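Local coordinates for putative aspartyl-tRNA synthetase (Leishmania major, PDB 6OD8), which probably catalyses the ATP-dependent attachment of L-aspartate to its cognate tRNA, at residues Ser77-Pro82 and Asp114-Met119. Sequence-based numbering, arbitrary orientation.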
ATOM      1  N   SER A  77      11.043  23.530 -11.276  1.00 23.53           N
ATOM      2  CA  SER A  77      11.954  23.159 -10.194  1.00 31.14           C
ATOM      3  C   SER A  77      13.413  23.256 -10.616  1.00 27.53           C
ATOM      4  O   SER A  77      14.290  23.470  -9.771  1.00 31.64           O
ATOM      5  CB  SER A  77      11.637  21.744  -9.703  1.00 31.80           C
ATOM      6  OG  SER A  77      11.623  20.806 -10.780  1.00 33.11           O
ATOM      7  N   GLU A  78      13.694  23.127 -11.919  1.00 32.03           N
ATOM      8  CA  GLU A  78      15.057  23.074 -12.431  1.00 36.02           C
ATOM      9  C   GLU A  78      15.629  24.439 -12.803  1.00 29.88           C
ATOM     10  O   GLU A  78      16.796  24.512 -13.191  1.00 40.12           O
ATOM     11  CB  GLU A  78      15.118  22.145 -13.656  1.00 45.24           C
ATOM     12  CG  GLU A  78      14.912  20.660 -13.354  1.00 57.82           C
ATOM     13  CD  GLU A  78      14.881  19.789 -14.617  1.00 71.64           C
ATOM     14  OE1 GLU A  78      15.098  20.316 -15.733  1.00 74.25           O
ATOM     15  OE2 GLU A  78      14.630  18.569 -14.493  1.00 75.19           O
ATOM     16  N   LEU A  79      14.856  25.522 -12.674  1.00 25.60           N
ATOM     17  CA  LEU A  79      15.221  26.802 -13.274  1.00 29.95           C
ATOM     18  C   LEU A  79      16.414  27.480 -12.619  1.00 39.80           C
ATOM     19  O   LEU A  79      16.942  28.446 -13.186  1.00 36.77           O
ATOM     20  CB  LEU A  79      14.020  27.742 -13.237  1.00 32.68           C
ATOM     21  CG  LEU A  79      12.951  27.390 -14.263  1.00 27.21           C
ATOM     22  CD1 LEU A  79      11.725  28.298 -14.119  1.00 24.65           C
ATOM     23  CD2 LEU A  79      13.566  27.487 -15.646  1.00 27.05           C
ATOM     24  N   SER A  80      16.848  27.026 -11.450  1.00 38.47           N
ATOM     25  CA  SER A  80      18.010  27.632 -10.826  1.00 39.26           C
ATOM     26  C   SER A  80      19.307  26.895 -11.143  1.00 44.02           C
ATOM     27  O   SER A  80      20.377  27.360 -10.733  1.00 49.74           O
ATOM     28  CB  SER A  80      17.796  27.737  -9.316  1.00 40.02           C
ATOM     29  OG  SER A  80      16.968  28.855  -9.027  1.00 38.54           O
ATOM     30  N   ARG A  81      19.237  25.787 -11.876  1.00 45.43           N
ATOM     31  CA  ARG A  81      20.434  25.121 -12.369  1.00 49.01           C
ATOM     32  C   ARG A  81      21.322  26.128 -13.099  1.00 46.02           C
ATOM     33  O   ARG A  81      20.830  26.864 -13.968  1.00 42.04           O
ATOM     34  CB  ARG A  81      20.059  23.970 -13.308  1.00 51.09           C
ATOM     35  CG  ARG A  81      19.644  22.672 -12.608  1.00 55.85           C
ATOM     36  CD  ARG A  81      18.907  21.724 -13.565  1.00 64.51           C
ATOM     37  NE  ARG A  81      19.487  21.721 -14.913  1.00 78.64           N
ATOM     38  CZ  ARG A  81      19.002  21.032 -15.946  1.00 81.03           C
ATOM     39  NH1 ARG A  81      17.921  20.276 -15.798  1.00 80.74           N
ATOM     40  NH2 ARG A  81      19.598  21.099 -17.132  1.00 78.63           N
ATOM     41  N   PRO A  82      22.616  26.204 -12.772  1.00 47.03           N
ATOM     42  CA  PRO A  82      23.463  27.251 -13.368  1.00 50.23           C
ATOM     43  C   PRO A  82      23.611  27.142 -14.876  1.00 43.89           C
ATOM     44  O   PRO A  82      23.895  28.155 -15.524  1.00 48.31           O
ATOM     45  CB  PRO A  82      24.812  27.055 -12.662  1.00 57.63           C
ATOM     46  CG  PRO A  82      24.816  25.611 -12.285  1.00 57.37           C
ATOM     47  CD  PRO A  82      23.391  25.289 -11.918  1.00 49.61           C
ATOM     48  N   ASP A 114       7.571  25.428  -6.240  1.00 25.78           N
ATOM     49  CA  ASP A 114       8.549  26.219  -6.980  1.00 23.08           C
ATOM     50  C   ASP A 114       7.856  27.367  -7.703  1.00 26.15           C
ATOM     51  O   ASP A 114       6.850  27.158  -8.388  1.00 23.61           O
ATOM     52  CB  ASP A 114       9.306  25.334  -7.976  1.00 26.18           C
ATOM     53  CG  ASP A 114      10.196  24.301  -7.281  1.00 35.47           C
ATOM     54  OD1 ASP A 114      11.232  24.695  -6.699  1.00 38.49           O
ATOM     55  OD2 ASP A 114       9.843  23.101  -7.295  1.00 32.31           O
ATOM     56  N   SER A 115       8.394  28.578  -7.555  1.00 22.80           N
ATOM     57  CA  SER A 115       7.816  29.754  -8.192  1.00 24.54           C
ATOM     58  C   SER A 115       8.928  30.649  -8.719  1.00 22.56           C
ATOM     59  O   SER A 115      10.057  30.630  -8.221  1.00 26.87           O
ATOM     60  CB  SER A 115       6.913  30.545  -7.225  1.00 21.83           C
ATOM     61  OG  SER A 115       7.651  30.929  -6.075  1.00 26.13           O
ATOM     62  N   VAL A 116       8.606  31.431  -9.746  1.00 23.63           N
ATOM     63  CA  VAL A 116       9.591  32.306 -10.361  1.00 24.75           C
ATOM     64  C   VAL A 116       8.870  33.487 -10.992  1.00 24.15           C
ATOM     65  O   VAL A 116       7.746  33.368 -11.482  1.00 23.04           O
ATOM     66  CB  VAL A 116      10.445  31.538 -11.396  1.00 24.42           C
ATOM     67  CG1 VAL A 116       9.570  31.024 -12.555  1.00 27.43           C
ATOM     68  CG2 VAL A 116      11.603  32.403 -11.908  1.00 28.68           C
ATOM     69  N   GLN A 117       9.534  34.640 -10.979  1.00 25.86           N
ATOM     70  CA  GLN A 117       8.975  35.827 -11.603  1.00 27.52           C
ATOM     71  C   GLN A 117       9.268  35.805 -13.097  1.00 29.94           C
ATOM     72  O   GLN A 117      10.349  35.389 -13.522  1.00 33.46           O
ATOM     73  CB  GLN A 117       9.550  37.090 -10.965  1.00 28.10           C
ATOM     74  CG  GLN A 117       9.173  38.359 -11.702  1.00 47.49           C
ATOM     75  CD  GLN A 117       9.369  39.590 -10.857  1.00 60.09           C
ATOM     76  OE1 GLN A 117       8.797  39.701  -9.772  1.00 67.39           O
ATOM     77  NE2 GLN A 117      10.187  40.520 -11.341  1.00 61.53           N
ATOM     78  N   ALA A 118       8.274  36.208 -13.892  1.00 29.08           N
ATOM     79  CA  ALA A 118       8.415  36.346 -15.336  1.00 28.57           C
ATOM     80  C   ALA A 118       8.009  37.756 -15.729  1.00 35.00           C
ATOM     81  O   ALA A 118       7.119  38.353 -15.116  1.00 33.40           O
ATOM     82  CB  ALA A 118       7.555  35.335 -16.099  1.00 24.42           C
ATOM     83  N   MET A 119       8.659  38.292 -16.759  1.00 35.18           N
ATOM     84  CA  MET A 119       8.253  39.600 -17.239  1.00 32.48           C
ATOM     85  C   MET A 119       8.458  39.681 -18.740  1.00 30.42           C
ATOM     86  O   MET A 119       9.213  38.906 -19.334  1.00 32.61           O
ATOM     87  CB  MET A 119       9.003  40.725 -16.515  1.00 32.28           C
ATOM     88  CG  MET A 119      10.515  40.700 -16.648  1.00 41.72           C
ATOM     89  SD  MET A 119      11.108  41.609 -18.086  1.00 56.60           S
ATOM     90  CE  MET A 119      10.075  43.059 -18.003  1.00 55.00           C
TER
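Ser77 lies against Asp114, their CA atoms 5.6 Å apart, and from there the segment 77-82 draws away from the strand holding residues 114-119, with 8.4 Å between the CA atoms of Leu79 and Val116. The strand belongs to the OB-fold barrel of the N-terminal part of the chain, where it pairs with strand 104-111 on one edge and strand 164-168 on the other; the segment 77-82 comes just before the first barrel strand, 88-100. As in other class-II aspartyl-tRNA synthetases, this domain probably binds the tRNA anticodon; the contact itself is packing of the lead-in on the barrel. No hydrogen bond joins the two segments, which meet through two small side-chain touches. The apolar one is between branches: Leu79 CD1 meets Val116 CG1 at 3.8 Å, the two side chains crossing at about a right angle. With chi1 at 63°, it is CG1 of Val116, and not CG2, that is turned to the leucine methyl. Both residues are buried, which suits leucine and valine, and both also pack on strand 164-168, Leu79 on Ile164 and Val116 on Leu166. Asp114 and Ser77 meet nearer the surface, where polar residues are at home; Lys347 is a weak, distant ionic partner of the aspartate. A type I turn from Glu78 to Arg81 is closed by the bond from Arg81 N to Glu78 O (3.1 Å). The same two residues are tied by a salt bridge, Arg81 NH1 to Glu78 OE1 at 2.8 Å, and Glu83 gives the guanidinium a second acidic partner. Ser80, the third residue of the turn, hydrogen-bonds His161 through its hydroxyl. At the strand's start, Asp114 OD2 comes within 3.3 Å of Ser77 CB, touching the serine's methylene carbon.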